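PDB 5H2Q: phosphodiesterase from Trypanosoma brucei brucei, which belongs to the phosphodiesterase family of all-helical metalloproteins in the HD clan and holds a zinc ion and a magnesium ion in this model. Local coordinates for residues P22-F34 with V96-N108. Residues are numbered along the deposited sequence; the frame is centred on the assembly and turned at random.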
loop_
_atom_site.group_PDB
_atom_site.type_symbol
_atom_site.label_atom_id
_atom_site.label_comp_id
_atom_site.label_asym_id
_atom_site.label_seq_id
_atom_site.Cartn_x
_atom_site.Cartn_y
_atom_site.Cartn_z
ATOM N N PRO A 22 6.995 3.163 23.149
ATOM C CA PRO A 22 8.158 2.491 23.778
ATOM C C PRO A 22 7.988 0.998 24.048
ATOM O O PRO A 22 8.983 0.278 24.038
ATOM C CB PRO A 22 8.375 3.286 25.065
ATOM C CG PRO A 22 7.068 3.937 25.335
ATOM C CD PRO A 22 6.424 4.203 24.034
ATOM N N ASN A 23 6.744 0.512 24.230
ATOM C CA ASN A 23 6.514 -0.910 24.540
ATOM C C ASN A 23 5.882 -1.737 23.429
ATOM O O ASN A 23 5.593 -2.918 23.630
ATOM C CB ASN A 23 5.671 -1.025 25.824
ATOM C CG ASN A 23 6.418 -0.627 27.073
ATOM O OD1 ASN A 23 7.351 0.197 27.054
ATOM N ND2 ASN A 23 5.980 -1.175 28.197
ATOM N N VAL A 24 5.677 -1.124 22.245
ATOM C CA VAL A 24 5.071 -1.783 21.101
ATOM C C VAL A 24 5.983 -1.476 19.919
ATOM O O VAL A 24 6.071 -0.324 19.477
ATOM C CB VAL A 24 3.609 -1.306 20.834
ATOM C CG1 VAL A 24 2.990 -2.085 19.675
ATOM C CG2 VAL A 24 2.731 -1.431 22.095
ATOM N N ASP A 25 6.668 -2.500 19.427
ATOM C CA ASP A 25 7.600 -2.332 18.334
ATOM C C ASP A 25 6.894 -2.211 16.974
ATOM O O ASP A 25 6.445 -3.216 16.415
ATOM C CB ASP A 25 8.624 -3.458 18.358
ATOM C CG ASP A 25 9.690 -3.384 17.296
ATOM O OD1 ASP A 25 9.751 -2.359 16.583
ATOM O OD2 ASP A 25 10.481 -4.345 17.194
ATOM N N VAL A 26 6.903 -0.994 16.403
ATOM C CA VAL A 26 6.246 -0.736 15.103
ATOM C C VAL A 26 7.044 -1.310 13.915
ATOM O O VAL A 26 6.561 -1.264 12.787
ATOM C CB VAL A 26 5.890 0.754 14.893
ATOM C CG1 VAL A 26 4.913 1.235 15.972
ATOM C CG2 VAL A 26 7.141 1.636 14.824
ATOM N N THR A 27 8.255 -1.820 14.161
ATOM C CA THR A 27 9.087 -2.381 13.083
ATOM C C THR A 27 8.940 -3.909 12.936
ATOM O O THR A 27 9.559 -4.489 12.053
ATOM C CB THR A 27 10.580 -2.038 13.296
ATOM O OG1 THR A 27 11.104 -2.832 14.361
ATOM C CG2 THR A 27 10.849 -0.545 13.524
ATOM N N ASP A 28 8.199 -4.557 13.829
ATOM C CA ASP A 28 8.052 -6.018 13.839
ATOM C C ASP A 28 7.126 -6.590 12.760
ATOM O O ASP A 28 6.091 -5.992 12.468
ATOM C CB ASP A 28 7.591 -6.476 15.237
ATOM C CG ASP A 28 7.961 -7.919 15.520
ATOM O OD1 ASP A 28 9.098 -8.157 16.004
ATOM O OD2 ASP A 28 7.186 -8.817 15.129
ATOM N N ILE A 29 7.455 -7.794 12.210
ATOM C CA ILE A 29 6.560 -8.429 11.247
ATOM C C ILE A 29 5.207 -8.773 11.881
ATOM O O ILE A 29 4.217 -8.821 11.154
ATOM C CB ILE A 29 7.167 -9.630 10.470
ATOM C CG1 ILE A 29 7.325 -10.895 11.360
ATOM C CG2 ILE A 29 8.484 -9.236 9.767
ATOM C CD1 ILE A 29 7.636 -12.188 10.555
ATOM N N ASP A 30 5.156 -8.975 13.223
ATOM C CA ASP A 30 3.930 -9.295 13.965
ATOM C C ASP A 30 3.176 -8.088 14.475
ATOM O O ASP A 30 2.213 -8.244 15.251
ATOM C CB ASP A 30 4.227 -10.267 15.129
ATOM C CG ASP A 30 4.619 -11.674 14.717
ATOM O OD1 ASP A 30 4.614 -11.962 13.512
ATOM O OD2 ASP A 30 4.927 -12.491 15.611
ATOM N N PHE A 31 3.611 -6.869 14.077
ATOM C CA PHE A 31 2.951 -5.659 14.543
ATOM C C PHE A 31 1.477 -5.752 14.192
ATOM O O PHE A 31 1.141 -6.130 13.072
ATOM C CB PHE A 31 3.578 -4.398 13.908
ATOM C CG PHE A 31 2.795 -3.154 14.274
ATOM C CD1 PHE A 31 2.809 -2.658 15.578
ATOM C CD2 PHE A 31 2.033 -2.487 13.318
ATOM C CE1 PHE A 31 2.077 -1.524 15.917
ATOM C CE2 PHE A 31 1.281 -1.358 13.667
ATOM C CZ PHE A 31 1.308 -0.891 14.963
ATOM N N ASP A 32 0.620 -5.457 15.163
ATOM C CA ASP A 32 -0.835 -5.565 15.031
ATOM C C ASP A 32 -1.484 -4.174 15.014
ATOM O O ASP A 32 -1.734 -3.570 16.064
ATOM C CB ASP A 32 -1.376 -6.408 16.189
ATOM C CG ASP A 32 -2.840 -6.791 16.059
ATOM O OD1 ASP A 32 -3.569 -6.126 15.266
ATOM O OD2 ASP A 32 -3.273 -7.709 16.783
ATOM N N LEU A 33 -1.764 -3.666 13.797
ATOM C CA LEU A 33 -2.390 -2.362 13.638
ATOM C C LEU A 33 -3.830 -2.316 14.188
ATOM O O LEU A 33 -4.257 -1.272 14.711
ATOM C CB LEU A 33 -2.334 -1.922 12.145
ATOM C CG LEU A 33 -2.877 -0.515 11.821
ATOM C CD1 LEU A 33 -2.146 0.599 12.609
ATOM C CD2 LEU A 33 -2.737 -0.241 10.327
ATOM N N PHE A 34 -4.565 -3.439 14.080
ATOM C CA PHE A 34 -5.944 -3.524 14.582
ATOM C C PHE A 34 -5.976 -3.305 16.086
ATOM O O PHE A 34 -6.788 -2.521 16.563
ATOM C CB PHE A 34 -6.593 -4.858 14.214
ATOM C CG PHE A 34 -6.945 -4.934 12.744
ATOM C CD1 PHE A 34 -8.012 -4.197 12.225
ATOM C CD2 PHE A 34 -6.170 -5.675 11.872
ATOM C CE1 PHE A 34 -8.313 -4.235 10.864
ATOM C CE2 PHE A 34 -6.496 -5.745 10.502
ATOM C CZ PHE A 34 -7.544 -4.999 10.009
ATOM N N VAL A 96 0.422 -0.648 4.755
ATOM C CA VAL A 96 1.308 -0.926 3.612
ATOM C C VAL A 96 2.714 -0.346 3.862
ATOM O O VAL A 96 3.723 -1.006 3.571
ATOM C CB VAL A 96 0.689 -0.502 2.268
ATOM C CG1 VAL A 96 1.718 -0.551 1.142
ATOM C CG2 VAL A 96 -0.529 -1.376 1.934
ATOM N N CYS A 97 2.763 0.853 4.450
ATOM C CA CYS A 97 4.012 1.537 4.789
ATOM C C CYS A 97 4.790 0.670 5.776
ATOM O O CYS A 97 5.945 0.339 5.519
ATOM C CB CYS A 97 3.717 2.913 5.377
ATOM S SG CYS A 97 5.200 3.875 5.764
ATOM N N GLN A 98 4.133 0.280 6.899
ATOM C CA GLN A 98 4.748 -0.555 7.947
ATOM C C GLN A 98 5.215 -1.907 7.382
ATOM O O GLN A 98 6.321 -2.374 7.701
ATOM C CB GLN A 98 3.773 -0.731 9.114
ATOM C CG GLN A 98 4.456 -1.306 10.368
ATOM C CD GLN A 98 4.560 -2.829 10.373
ATOM O OE1 GLN A 98 3.797 -3.544 9.714
ATOM N NE2 GLN A 98 5.535 -3.360 11.109
ATOM N N THR A 99 4.374 -2.537 6.556
ATOM C CA THR A 99 4.701 -3.837 5.959
ATOM C C THR A 99 5.912 -3.745 5.058
ATOM O O THR A 99 6.841 -4.541 5.201
ATOM C CB THR A 99 3.482 -4.417 5.217
ATOM O OG1 THR A 99 2.403 -4.470 6.136
ATOM C CG2 THR A 99 3.750 -5.822 4.696
ATOM N N ILE A 100 5.945 -2.751 4.159
ATOM C CA ILE A 100 7.085 -2.570 3.262
ATOM C C ILE A 100 8.351 -2.345 4.110
ATOM O O ILE A 100 9.395 -2.915 3.814
ATOM C CB ILE A 100 6.840 -1.470 2.221
ATOM C CG1 ILE A 100 5.772 -1.958 1.182
ATOM C CG2 ILE A 100 8.129 -1.097 1.496
ATOM C CD1 ILE A 100 5.314 -0.875 0.292
ATOM N N TYR A 101 8.238 -1.561 5.190
ATOM C CA TYR A 101 9.378 -1.359 6.081
ATOM C C TYR A 101 9.937 -2.746 6.534
ATOM O O TYR A 101 11.154 -2.961 6.491
ATOM C CB TYR A 101 8.962 -0.552 7.315
ATOM C CG TYR A 101 10.158 -0.211 8.177
ATOM C CD1 TYR A 101 10.647 -1.118 9.116
ATOM C CD2 TYR A 101 10.809 1.009 8.040
ATOM C CE1 TYR A 101 11.777 -0.824 9.880
ATOM C CE2 TYR A 101 11.946 1.311 8.789
ATOM C CZ TYR A 101 12.415 0.399 9.720
ATOM O OH TYR A 101 13.499 0.728 10.503
ATOM N N THR A 102 9.050 -3.683 6.906
ATOM C CA THR A 102 9.516 -5.019 7.303
ATOM C C THR A 102 10.169 -5.754 6.164
ATOM O O THR A 102 11.127 -6.493 6.420
ATOM C CB THR A 102 8.440 -5.880 7.963
ATOM O OG1 THR A 102 7.495 -6.288 6.980
ATOM C CG2 THR A 102 7.742 -5.186 9.159
ATOM N N PHE A 103 9.643 -5.613 4.926
ATOM C CA PHE A 103 10.267 -6.294 3.775
ATOM C C PHE A 103 11.652 -5.761 3.564
ATOM O O PHE A 103 12.566 -6.524 3.335
ATOM C CB PHE A 103 9.447 -6.133 2.498
ATOM C CG PHE A 103 8.058 -6.731 2.525
ATOM C CD1 PHE A 103 7.717 -7.715 3.457
ATOM C CD2 PHE A 103 7.093 -6.321 1.610
ATOM C CE1 PHE A 103 6.432 -8.289 3.461
ATOM C CE2 PHE A 103 5.815 -6.896 1.618
ATOM C CZ PHE A 103 5.491 -7.859 2.549
ATOM N N LEU A 104 11.823 -4.431 3.683
ATOM C CA LEU A 104 13.137 -3.831 3.509
ATOM C C LEU A 104 14.118 -4.203 4.596
ATOM O O LEU A 104 15.236 -4.590 4.257
ATOM C CB LEU A 104 13.013 -2.280 3.450
ATOM C CG LEU A 104 12.290 -1.698 2.239
ATOM C CD1 LEU A 104 12.029 -0.189 2.417
ATOM C CD2 LEU A 104 13.081 -1.957 0.959
ATOM N N TYR A 105 13.732 -4.084 5.882
ATOM C CA TYR A 105 14.699 -4.181 6.998
ATOM C C TYR A 105 14.648 -5.443 7.858
ATOM O O TYR A 105 15.515 -5.618 8.728
ATOM C CB TYR A 105 14.596 -2.923 7.863
ATOM C CG TYR A 105 14.894 -1.680 7.040
ATOM C CD1 TYR A 105 16.171 -1.443 6.525
ATOM C CD2 TYR A 105 13.876 -0.812 6.665
ATOM C CE1 TYR A 105 16.433 -0.343 5.708
ATOM C CE2 TYR A 105 14.126 0.297 5.852
ATOM C CZ TYR A 105 15.409 0.532 5.383
ATOM O OH TYR A 105 15.661 1.628 4.599
ATOM N N ARG A 106 13.668 -6.329 7.621
ATOM C CA ARG A 106 13.595 -7.625 8.284
ATOM C C ARG A 106 13.822 -8.666 7.173
ATOM O O ARG A 106 14.437 -9.693 7.429
ATOM C CB ARG A 106 12.253 -7.858 9.001
ATOM C CG ARG A 106 11.894 -6.815 10.059
ATOM C CD ARG A 106 12.732 -6.969 11.303
ATOM N NE ARG A 106 12.195 -6.186 12.413
ATOM C CZ ARG A 106 12.616 -6.291 13.665
ATOM N NH1 ARG A 106 13.573 -7.156 13.981
ATOM N NH2 ARG A 106 12.079 -5.535 14.617
ATOM N N GLY A 107 13.326 -8.383 5.960
ATOM C CA GLY A 107 13.500 -9.227 4.777
ATOM C C GLY A 107 14.767 -8.989 3.983
ATOM O O GLY A 107 14.993 -9.664 2.974
ATOM N N ASN A 108 15.610 -7.988 4.413
ATOM C CA ASN A 108 16.883 -7.594 3.786
ATOM C C ASN A 108 16.769 -7.055 2.360
ATOM O O ASN A 108 17.783 -6.976 1.666
ATOM C CB ASN A 108 17.912 -8.752 3.827
ATOM C CG ASN A 108 18.166 -9.318 5.200
ATOM O OD1 ASN A 108 18.152 -8.610 6.205
ATOM N ND2 ASN A 108 18.396 -10.616 5.262
HETATM O O HOH W 1 3.512 -6.267 9.344
#
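The backbone closes to 6.0 Å between Ile29 CA and Thr102 CA, where two successive type I turns, Asp25 to Asp28 and Asp28 to Phe31, lie against one side of the helix that ends at Tyr105. Gln98 makes the central link. With CG anti to its backbone N (chi1 -167°) and the chain bent at chi2, its amide reaches into the double turn, and NE2 spends both protons on main-chain carbonyls, Val26 O at 2.9 Å and Asp28 O at 3.0 Å; a neutral amide suits the place because its two N-H groups can serve two carbonyls. Asp28 O also accepts from Phe31 N on the opposite face of its plane, so the second turn's own bond and the Gln98 bond share one oxygen. A water lies within hydrogen-bonding reach of both Gln98 OE1 and Ile29 O, and Phe31 CB packs 3.6 Å from Gln98 NE2. Just past the helix end, Arg106 takes Thr27 side-on: NE donates to Thr27 O (3.2 Å, nearly straight at 165°), while NH2 donates to Thr27 OG1 at 2.9 Å. Its long chain lets two nitrogens address one residue while its charge meets Asp25, whose OD2 forms a salt bridge to Arg106 NH2 at 3.3 Å. The threonine hydroxyl fits because it accepts from Arg106 and donates to Asp25 OD1, which also receives Thr27 N in an Asx turn. Apolar branches pack alongside the polar bonds: Ile29 CG2 rests on Thr102 CB (3.8 Å), and Thr27 CG2 lies obliquely against the Tyr101 ring. Helix 43-58 touches Thr27, Tyr101 and Phe31, while helix 318-334 brings Trp319 onto Ile29 and Thr102. The contact thus fastens the segment leading into helix 33-38 onto helix 90-105, whose earlier part carries the zinc ligand His92.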